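Local atomic coordinates of cytochrome c (Chlorobaculum tepidum, PDB entry 3A9F), a protein that probably carries electrons to the P840 photosynthetic reaction centre of a green sulfur bacterium, using the single covalently bound heme c of its C-terminal domain. Residues K54-T58 with G59-L63; H42-D45 with S46-D49. All coordinates share one frame; numbering follows the deposited sequence.

Contact 1 of 2, residues K54-T58 with G59-L63; sequences KYKKT and GQVNL. With HEC (heme c), chain C.
The ring of Tyr55 meets the heme at one edge and Leu63 at another. O2A of a heme propionate lies in the ring plane, where Tyr55 OH donates to it over 2.6 Å, and CD2 of Leu63 approaches CE1 of the Tyr55 ring at 4.4 Å. CG of Lys54 lies over one face, offset toward the rim. From there the lysine runs fully extended, with CG trans to the backbone N (chi1 -177°), which carries Lys54 NZ to 2.9 Å from the same O2A. Hydroxyl and ammonium thus grip one oxygen: tyrosine gives a stiff, fixed donor, lysine a charge.

Beyond the ring the chain reverses through a type I turn, Lys56 to Gly59. Gly59 ends helix 48-56 in a Schellman motif, with Gly59 N bonded to Lys56 O and Gln60 N to Tyr55 O at 2.8 Å. Its positive phi favours glycine, and a CB there would clash with Thr58 O. Gln60 is the N-cap of helix 61-70; its side chain, extended beyond CG, crosses that of Thr58, and Gln60 NE2 reaches Thr58 OG1 over 3.0 Å, almost straight at 177° and in the amide plane. The same hydroxyl donates to Lys54 O at 2.8 Å, from above the carbonyl plane. Val61 CG2 packs on Lys56 CA at 3.8 Å, while Lys56 NZ bonds to Phe92 O and Leu88 O. The two donors on O2A would probably stabilise the propionate as its anion, and they join the heme edge to helix 48-56.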
ATOM      1  N   LYS A  54       6.110   4.243  10.956  1.00 29.45           N
ATOM      2  CA  LYS A  54       7.144   3.233  10.772  1.00 28.54           C
ATOM      3  C   LYS A  54       7.528   3.008   9.313  1.00 28.51           C
ATOM      4  O   LYS A  54       8.670   2.658   9.021  1.00 29.33           O
ATOM      5  CB  LYS A  54       6.709   1.920  11.435  1.00 28.97           C
ATOM      6  CG  LYS A  54       7.721   0.787  11.391  1.00 29.42           C
ATOM      7  CD  LYS A  54       7.289  -0.344  12.326  1.00 29.85           C
ATOM      8  CE  LYS A  54       8.229  -1.529  12.245  1.00 31.12           C
ATOM      9  NZ  LYS A  54       7.756  -2.627  13.148  1.00 32.16           N
ATOM     10  N   TYR A  55       6.570   3.168   8.401  1.00 27.00           N
ATOM     11  CA  TYR A  55       6.802   2.820   7.003  1.00 26.57           C
ATOM     12  C   TYR A  55       6.725   4.004   6.059  1.00 27.14           C
ATOM     13  O   TYR A  55       7.647   4.217   5.282  1.00 28.67           O
ATOM     14  CB  TYR A  55       5.872   1.678   6.564  1.00 25.69           C
ATOM     15  CG  TYR A  55       6.082   0.424   7.384  1.00 24.75           C
ATOM     16  CD1 TYR A  55       7.216  -0.367   7.199  1.00 25.99           C
ATOM     17  CD2 TYR A  55       5.163   0.040   8.358  1.00 25.83           C
ATOM     18  CE1 TYR A  55       7.436  -1.511   7.967  1.00 25.28           C
ATOM     19  CE2 TYR A  55       5.370  -1.108   9.121  1.00 25.74           C
ATOM     20  CZ  TYR A  55       6.492  -1.883   8.914  1.00 25.98           C
ATOM     21  OH  TYR A  55       6.693  -2.998   9.693  1.00 27.23           O
ATOM     22  N   LYS A  56       5.646   4.776   6.119  1.00 27.14           N
ATOM     23  CA  LYS A  56       5.525   5.920   5.218  1.00 27.95           C
ATOM     24  C   LYS A  56       6.583   6.988   5.475  1.00 28.76           C
ATOM     25  O   LYS A  56       7.247   7.446   4.536  1.00 29.31           O
ATOM     26  CB  LYS A  56       4.118   6.514   5.238  1.00 27.73           C
ATOM     27  CG  LYS A  56       3.935   7.604   4.197  1.00 28.79           C
ATOM     28  CD  LYS A  56       2.490   7.965   4.013  1.00 29.18           C
ATOM     29  CE  LYS A  56       2.390   9.137   3.065  1.00 30.27           C
ATOM     30  NZ  LYS A  56       1.057   9.270   2.452  1.00 30.86           N
ATOM     31  N   LYS A  57       6.763   7.368   6.740  1.00 29.47           N
ATOM     32  CA  LYS A  57       7.737   8.420   7.077  1.00 31.09           C
ATOM     33  C   LYS A  57       9.175   8.020   6.759  1.00 31.25           C
ATOM     34  O   LYS A  57      10.019   8.883   6.516  1.00 32.30           O
ATOM     35  CB  LYS A  57       7.621   8.828   8.545  1.00 32.03           C
ATOM     36  CG  LYS A  57       6.422   9.710   8.848  1.00 35.72           C
ATOM     37  CD  LYS A  57       6.630  10.448  10.157  1.00 40.12           C
ATOM     38  CE  LYS A  57       5.317  10.941  10.733  1.00 42.50           C
ATOM     39  NZ  LYS A  57       5.530  11.541  12.081  1.00 44.62           N
ATOM     40  N   THR A  58       9.448   6.720   6.753  1.00 30.94           N
ATOM     41  CA  THR A  58      10.788   6.194   6.529  1.00 31.15           C
ATOM     42  C   THR A  58      11.039   5.765   5.081  1.00 30.66           C
ATOM     43  O   THR A  58      12.097   5.213   4.779  1.00 31.85           O
ATOM     44  CB  THR A  58      11.087   5.000   7.454  1.00 31.47           C
ATOM     45  OG1 THR A  58      10.237   3.905   7.097  1.00 33.00           O
ATOM     46  CG2 THR A  58      10.850   5.367   8.928  1.00 32.85           C
ATOM     47  N   GLY A  59      10.057   5.980   4.205  1.00 29.89           N
ATOM     48  CA  GLY A  59      10.172   5.617   2.790  1.00 28.95           C
ATOM     49  C   GLY A  59      10.227   4.119   2.534  1.00 28.13           C
ATOM     50  O   GLY A  59      10.886   3.651   1.591  1.00 28.03           O
ATOM     51  N   GLN A  60       9.518   3.365   3.370  1.00 26.42           N
ATOM     52  CA  GLN A  60       9.517   1.910   3.283  1.00 25.80           C
ATOM     53  C   GLN A  60       8.103   1.348   3.060  1.00 24.25           C
ATOM     54  O   GLN A  60       7.749   0.276   3.566  1.00 23.82           O
ATOM     55  CB  GLN A  60      10.178   1.309   4.527  1.00 26.05           C
ATOM     56  CG  GLN A  60      11.675   1.631   4.607  1.00 29.11           C
ATOM     57  CD  GLN A  60      12.332   1.019   5.820  1.00 34.03           C
ATOM     58  OE1 GLN A  60      13.055   0.032   5.708  1.00 37.29           O
ATOM     59  NE2 GLN A  60      12.080   1.598   6.990  1.00 36.66           N
ATOM     60  N   VAL A  61       7.301   2.059   2.266  1.00 22.32           N
ATOM     61  CA  VAL A  61       5.950   1.594   1.930  1.00 21.36           C
ATOM     62  C   VAL A  61       5.991   0.272   1.154  1.00 21.11           C
ATOM     63  O   VAL A  61       5.237  -0.657   1.464  1.00 20.29           O
ATOM     64  CB  VAL A  61       5.188   2.684   1.139  1.00 21.18           C
ATOM     65  CG1 VAL A  61       3.880   2.127   0.586  1.00 20.95           C
ATOM     66  CG2 VAL A  61       4.955   3.932   2.014  1.00 22.74           C
ATOM     67  N   ASN A  62       6.852   0.170   0.145  1.00 21.21           N
ATOM     68  CA  ASN A  62       6.912  -1.069  -0.623  1.00 21.42           C
ATOM     69  C   ASN A  62       7.340  -2.248   0.241  1.00 21.93           C
ATOM     70  O   ASN A  62       6.819  -3.347   0.092  1.00 21.51           O
ATOM     71  CB  ASN A  62       7.835  -0.940  -1.835  1.00 21.62           C
ATOM     72  CG  ASN A  62       7.704  -2.113  -2.762  1.00 21.27           C
ATOM     73  OD1 ASN A  62       6.615  -2.388  -3.279  1.00 23.58           O
ATOM     74  ND2 ASN A  62       8.797  -2.838  -2.967  1.00 23.77           N
ATOM     75  N   LEU A  63       8.271  -2.005   1.165  1.00 22.68           N
ATOM     76  CA  LEU A  63       8.696  -3.034   2.101  1.00 23.01           C
ATOM     77  C   LEU A  63       7.505  -3.697   2.784  1.00 22.41           C
ATOM     78  O   LEU A  63       7.375  -4.928   2.775  1.00 22.22           O
ATOM     79  CB  LEU A  63       9.652  -2.444   3.151  1.00 24.10           C
ATOM     80  CG  LEU A  63      10.201  -3.420   4.193  1.00 26.94           C
ATOM     81  CD1 LEU A  63      11.216  -4.358   3.553  1.00 31.55           C
ATOM     82  CD2 LEU A  63      10.840  -2.665   5.353  1.00 30.06           C
TER
HETATM   83 FE   HEC C 207      -1.244  -6.430   7.216  1.00 17.24          FE
HETATM   84  CHA HEC C 207       0.311  -6.235  10.242  1.00 18.58           C
HETATM   85  CHB HEC C 207      -0.467  -3.128   6.629  1.00 18.30           C
HETATM   86  CHC HEC C 207      -2.838  -6.590   4.210  1.00 16.45           C
HETATM   87  CHD HEC C 207      -1.885  -9.735   7.724  1.00 16.61           C
HETATM   88  NA  HEC C 207      -0.275  -4.983   8.231  1.00 17.29           N
HETATM   89  C1A HEC C 207       0.315  -5.104   9.477  1.00 18.98           C
HETATM   90  C2A HEC C 207       0.957  -3.857   9.831  1.00 20.14           C
HETATM   91  C3A HEC C 207       0.754  -3.006   8.807  1.00 19.89           C
HETATM   92  C4A HEC C 207      -0.039  -3.682   7.813  1.00 19.07           C
HETATM   93  CMA HEC C 207       1.204  -1.540   8.658  1.00 21.38           C
HETATM   94  CAA HEC C 207       1.745  -3.620  11.131  1.00 22.22           C
HETATM   95  CBA HEC C 207       3.196  -4.040  10.917  1.00 24.40           C
HETATM   96  CGA HEC C 207       4.060  -3.676  12.092  1.00 25.89           C
HETATM   97  O1A HEC C 207       3.596  -3.764  13.249  1.00 26.96           O
HETATM   98  O2A HEC C 207       5.221  -3.296  11.861  1.00 27.95           O
HETATM   99  NB  HEC C 207      -1.650  -5.094   5.726  1.00 16.18           N
HETATM  100  C1B HEC C 207      -1.164  -3.800   5.652  1.00 16.69           C
HETATM  101  C2B HEC C 207      -1.471  -3.270   4.345  1.00 16.32           C
HETATM  102  C3B HEC C 207      -2.115  -4.238   3.672  1.00 16.36           C
HETATM  103  C4B HEC C 207      -2.241  -5.390   4.518  1.00 15.82           C
HETATM  104  CMB HEC C 207      -1.039  -1.856   3.902  1.00 18.37           C
HETATM  105  CAB HEC C 207      -2.618  -4.300   2.227  1.00 16.21           C
HETATM  106  CBB HEC C 207      -1.385  -4.320   1.285  1.00 17.67           C
HETATM  107  NC  HEC C 207      -2.197  -7.890   6.177  1.00 16.21           N
HETATM  108  C1C HEC C 207      -2.822  -7.740   4.958  1.00 16.02           C
HETATM  109  C2C HEC C 207      -3.438  -8.987   4.598  1.00 15.16           C
HETATM  110  C3C HEC C 207      -3.204  -9.866   5.600  1.00 15.26           C
HETATM  111  C4C HEC C 207      -2.387  -9.193   6.576  1.00 15.53           C
HETATM  112  CMC HEC C 207      -4.307  -9.175   3.350  1.00 16.12           C
HETATM  113  CAC HEC C 207      -3.648 -11.337   5.762  1.00 16.43           C
HETATM  114  CBC HEC C 207      -3.251 -12.241   4.568  1.00 17.22           C
HETATM  115  ND  HEC C 207      -0.849  -7.756   8.735  1.00 16.57           N
HETATM  116  C1D HEC C 207      -1.176  -9.103   8.710  1.00 17.09           C
HETATM  117  C2D HEC C 207      -0.684  -9.745   9.904  1.00 18.64           C
HETATM  118  C3D HEC C 207      -0.018  -8.671  10.677  1.00 18.95           C
HETATM  119  C4D HEC C 207      -0.151  -7.471   9.899  1.00 17.18           C
HETATM  120  CMD HEC C 207      -0.844 -11.221  10.218  1.00 18.17           C
HETATM  121  CAD HEC C 207       0.669  -8.839  12.033  0.60 20.06           C
HETATM  122  CBD HEC C 207       2.074  -9.406  11.860  0.60 22.19           C
HETATM  123  CGD HEC C 207       2.956  -8.351  11.263  0.60 24.17           C
HETATM  124  O1D HEC C 207       3.175  -7.299  11.912  0.60 25.06           O
HETATM  125  O2D HEC C 207       3.412  -8.562  10.112  0.60 26.55           O

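Contact 2 of 2, residues H42-D45 with S46-D49; sequences HTLD and SVAD. With HEC (heme c), chain C.
Thr43 O is gripped by two side chains that arrive from opposite faces of its carbonyl plane. His42 ND1 donates over 2.9 Å, nearly straight at 175°, with the oxygen lying in the imidazole plane; Ser46 OG donates from the other face at 2.8 Å, tilted modestly from the plane. The serine hydroxyl sits between its own backbone N and carbonyl carbon (chi1 74°), which directs it back to Thr43 O. Thr43 OG1 in turn accepts from Ser46 N at 2.9 Å. An alanine in place of Thr43 removes OG1, and Ser46 N would probably be left to rely on the weak bond to the backbone oxygen there, making the approach to helix 48-56 less firmly held.

Through its other nitrogen, NE2, His42, the histidine of the CXXCH heme-binding motif of c-type cytochromes, binds the heme iron at 2.0 Å; with Met68 SD this gives the His/Met axial ligation of class I cytochromes c. Histidine suits the place because its two nitrogens can serve metal and carbonyl together. Val47 fits between ring and heme: its CG2 comes to 3.6 Å from His42 CE1, its side chain crossing the histidine at about a right angle, and CG1 lies 3.7 Å from heme C2A. Leu44 CD1 touches heme CMB. Helix 48-56 starts just after Val47, its N-cap, and a water bridges Asp45 O and Asp49 N across the start. The bond at ND1 helps to fix the rotation of the imidazole and is likely to give it some imidazolate character, strengthening its donation to the iron.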
ATOM      1  N   HIS A  42      -7.068  -7.652   8.761  1.00 16.49           N
ATOM      2  CA  HIS A  42      -7.167  -6.653   9.804  1.00 16.78           C
ATOM      3  C   HIS A  42      -7.632  -5.394   9.103  1.00 17.04           C
ATOM      4  O   HIS A  42      -7.432  -5.234   7.890  1.00 16.99           O
ATOM      5  CB  HIS A  42      -5.798  -6.407  10.475  1.00 16.87           C
ATOM      6  CG  HIS A  42      -4.701  -6.027   9.511  1.00 16.22           C
ATOM      7  ND1 HIS A  42      -4.517  -4.735   9.048  1.00 17.54           N
ATOM      8  CD2 HIS A  42      -3.711  -6.766   8.954  1.00 16.00           C
ATOM      9  CE1 HIS A  42      -3.481  -4.702   8.233  1.00 17.36           C
ATOM     10  NE2 HIS A  42      -2.965  -5.916   8.157  1.00 15.96           N
ATOM     11  N   THR A  43      -8.266  -4.491   9.824  1.00 18.54           N
ATOM     12  CA  THR A  43      -8.576  -3.206   9.216  1.00 20.05           C
ATOM     13  C   THR A  43      -7.290  -2.415   8.974  1.00 19.58           C
ATOM     14  O   THR A  43      -6.303  -2.514   9.726  1.00 19.78           O
ATOM     15  CB  THR A  43      -9.516  -2.348  10.066  1.00 20.89           C
ATOM     16  OG1 THR A  43      -8.826  -1.963  11.255  1.00 21.77           O
ATOM     17  CG2 THR A  43     -10.789  -3.089  10.396  1.00 23.18           C
ATOM     18  N   LEU A  44      -7.286  -1.629   7.907  1.00 19.94           N
ATOM     19  CA  LEU A  44      -6.176  -0.727   7.695  1.00 20.82           C
ATOM     20  C   LEU A  44      -6.144   0.292   8.835  1.00 21.78           C
ATOM     21  O   LEU A  44      -5.063   0.659   9.313  1.00 21.69           O
ATOM     22  CB  LEU A  44      -6.271  -0.061   6.320  1.00 21.35           C
ATOM     23  CG  LEU A  44      -5.138   0.873   5.917  1.00 21.88           C
ATOM     24  CD1 LEU A  44      -3.777   0.179   6.037  1.00 24.22           C
ATOM     25  CD2 LEU A  44      -5.365   1.379   4.497  1.00 23.99           C
ATOM     26  N   ASP A  45      -7.321   0.711   9.303  1.00 22.96           N
ATOM     27  CA  ASP A  45      -7.404   1.642  10.441  1.00 24.67           C
ATOM     28  C   ASP A  45      -6.592   1.166  11.642  1.00 24.26           C
ATOM     29  O   ASP A  45      -5.923   1.974  12.298  1.00 25.10           O
ATOM     30  CB  ASP A  45      -8.845   1.828  10.903  1.00 26.39           C
ATOM     31  CG  ASP A  45      -9.666   2.715   9.989  1.00 30.40           C
ATOM     32  OD1 ASP A  45      -9.106   3.414   9.122  1.00 34.41           O
ATOM     33  OD2 ASP A  45     -10.904   2.730  10.167  1.00 36.19           O
ATOM     34  N   SER A  46      -6.633  -0.138  11.924  1.00 23.74           N
ATOM     35  CA  SER A  46      -5.999  -0.671  13.132  1.00 23.72           C
ATOM     36  C   SER A  46      -4.466  -0.580  13.120  1.00 23.34           C
ATOM     37  O   SER A  46      -3.815  -0.681  14.172  1.00 25.03           O
ATOM     38  CB  SER A  46      -6.459  -2.105  13.380  1.00 23.39           C
ATOM     39  OG  SER A  46      -5.850  -3.010  12.472  1.00 23.98           O
ATOM     40  N   VAL A  47      -3.898  -0.353  11.936  1.00 23.46           N
ATOM     41  CA  VAL A  47      -2.453  -0.259  11.778  1.00 23.93           C
ATOM     42  C   VAL A  47      -2.024   1.060  11.139  1.00 24.32           C
ATOM     43  O   VAL A  47      -0.854   1.221  10.798  1.00 24.82           O
ATOM     44  CB  VAL A  47      -1.868  -1.445  10.965  1.00 23.76           C
ATOM     45  CG1 VAL A  47      -2.082  -2.779  11.708  1.00 25.21           C
ATOM     46  CG2 VAL A  47      -2.454  -1.504   9.553  1.00 23.59           C
ATOM     47  N   ALA A  48      -2.963   2.000  11.019  1.00 24.30           N
ATOM     48  CA  ALA A  48      -2.746   3.242  10.257  1.00 25.74           C
ATOM     49  C   ALA A  48      -1.665   4.123  10.851  1.00 26.37           C
ATOM     50  O   ALA A  48      -0.790   4.600  10.125  1.00 26.86           O
ATOM     51  CB  ALA A  48      -4.058   4.009  10.113  1.00 25.78           C
ATOM     52  N   ASP A  49      -1.727   4.341  12.162  1.00 27.76           N
ATOM     53  CA  ASP A  49      -0.748   5.201  12.820  1.00 28.87           C
ATOM     54  C   ASP A  49       0.646   4.620  12.706  1.00 28.62           C
ATOM     55  O   ASP A  49       1.604   5.334  12.398  1.00 29.26           O
ATOM     56  CB  ASP A  49      -1.092   5.371  14.301  1.00 30.21           C
ATOM     57  CG  ASP A  49      -2.357   6.178  14.531  1.00 33.90           C
ATOM     58  OD1 ASP A  49      -2.817   6.871  13.597  1.00 37.89           O
ATOM     59  OD2 ASP A  49      -2.884   6.125  15.672  1.00 38.44           O
TER
HETATM   60 FE   HEC C 207      -1.244  -6.430   7.216  1.00 17.24          FE
HETATM   61  CHA HEC C 207       0.311  -6.235  10.242  1.00 18.58           C
HETATM   62  CHB HEC C 207      -0.467  -3.128   6.629  1.00 18.30           C
HETATM   63  CHC HEC C 207      -2.838  -6.590   4.210  1.00 16.45           C
HETATM   64  CHD HEC C 207      -1.885  -9.735   7.724  1.00 16.61           C
HETATM   65  NA  HEC C 207      -0.275  -4.983   8.231  1.00 17.29           N
HETATM   66  C1A HEC C 207       0.315  -5.104   9.477  1.00 18.98           C
HETATM   67  C2A HEC C 207       0.957  -3.857   9.831  1.00 20.14           C
HETATM   68  C3A HEC C 207       0.754  -3.006   8.807  1.00 19.89           C
HETATM   69  C4A HEC C 207      -0.039  -3.682   7.813  1.00 19.07           C
HETATM   70  CMA HEC C 207       1.204  -1.540   8.658  1.00 21.38           C
HETATM   71  CAA HEC C 207       1.745  -3.620  11.131  1.00 22.22           C
HETATM   72  CBA HEC C 207       3.196  -4.040  10.917  1.00 24.40           C
HETATM   73  CGA HEC C 207       4.060  -3.676  12.092  1.00 25.89           C
HETATM   74  O1A HEC C 207       3.596  -3.764  13.249  1.00 26.96           O
HETATM   75  O2A HEC C 207       5.221  -3.296  11.861  1.00 27.95           O
HETATM   76  NB  HEC C 207      -1.650  -5.094   5.726  1.00 16.18           N
HETATM   77  C1B HEC C 207      -1.164  -3.800   5.652  1.00 16.69           C
HETATM   78  C2B HEC C 207      -1.471  -3.270   4.345  1.00 16.32           C
HETATM   79  C3B HEC C 207      -2.115  -4.238   3.672  1.00 16.36           C
HETATM   80  C4B HEC C 207      -2.241  -5.390   4.518  1.00 15.82           C
HETATM   81  CMB HEC C 207      -1.039  -1.856   3.902  1.00 18.37           C
HETATM   82  CAB HEC C 207      -2.618  -4.300   2.227  1.00 16.21           C
HETATM   83  CBB HEC C 207      -1.385  -4.320   1.285  1.00 17.67           C
HETATM   84  NC  HEC C 207      -2.197  -7.890   6.177  1.00 16.21           N
HETATM   85  C1C HEC C 207      -2.822  -7.740   4.958  1.00 16.02           C
HETATM   86  C2C HEC C 207      -3.438  -8.987   4.598  1.00 15.16           C
HETATM   87  C3C HEC C 207      -3.204  -9.866   5.600  1.00 15.26           C
HETATM   88  C4C HEC C 207      -2.387  -9.193   6.576  1.00 15.53           C
HETATM   89  CMC HEC C 207      -4.307  -9.175   3.350  1.00 16.12           C
HETATM   90  CAC HEC C 207      -3.648 -11.337   5.762  1.00 16.43           C
HETATM   91  CBC HEC C 207      -3.251 -12.241   4.568  1.00 17.22           C
HETATM   92  ND  HEC C 207      -0.849  -7.756   8.735  1.00 16.57           N
HETATM   93  C1D HEC C 207      -1.176  -9.103   8.710  1.00 17.09           C
HETATM   94  C2D HEC C 207      -0.684  -9.745   9.904  1.00 18.64           C
HETATM   95  C3D HEC C 207      -0.018  -8.671  10.677  1.00 18.95           C
HETATM   96  C4D HEC C 207      -0.151  -7.471   9.899  1.00 17.18           C
HETATM   97  CMD HEC C 207      -0.844 -11.221  10.218  1.00 18.17           C
HETATM   98  CAD HEC C 207       0.669  -8.839  12.033  0.60 20.06           C
HETATM   99  CBD HEC C 207       2.074  -9.406  11.860  0.60 22.19           C
HETATM  100  CGD HEC C 207       2.956  -8.351  11.263  0.60 24.17           C
HETATM  101  O1D HEC C 207       3.175  -7.299  11.912  0.60 25.06           O
HETATM  102  O2D HEC C 207       3.412  -8.562  10.112  0.60 26.55           O
HETATM  103  O   HOH W   1      -3.714   3.001  14.013  1.00 34.10           O

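In the fold
Helix 48-56 joins the two contacts: contact 2 leads into its start and contact 1 leaves its end for helix 61-70. Their centres lie 15 Å apart and they do not touch, yet both reach the heme. Neither is deep core; each sets a couple of buried side chains among exposed ones, near the molecular surface. The chemistry follows the part of the heme addressed. Contact 2 works at the iron and the porphyrin, by metal coordination and apolar packing, whereas contact 1 works at the periphery, by hydrogen bonds to a propionate oxygen. Both use a threonine hydroxyl as acceptor to brace a chain turn beside a helix end.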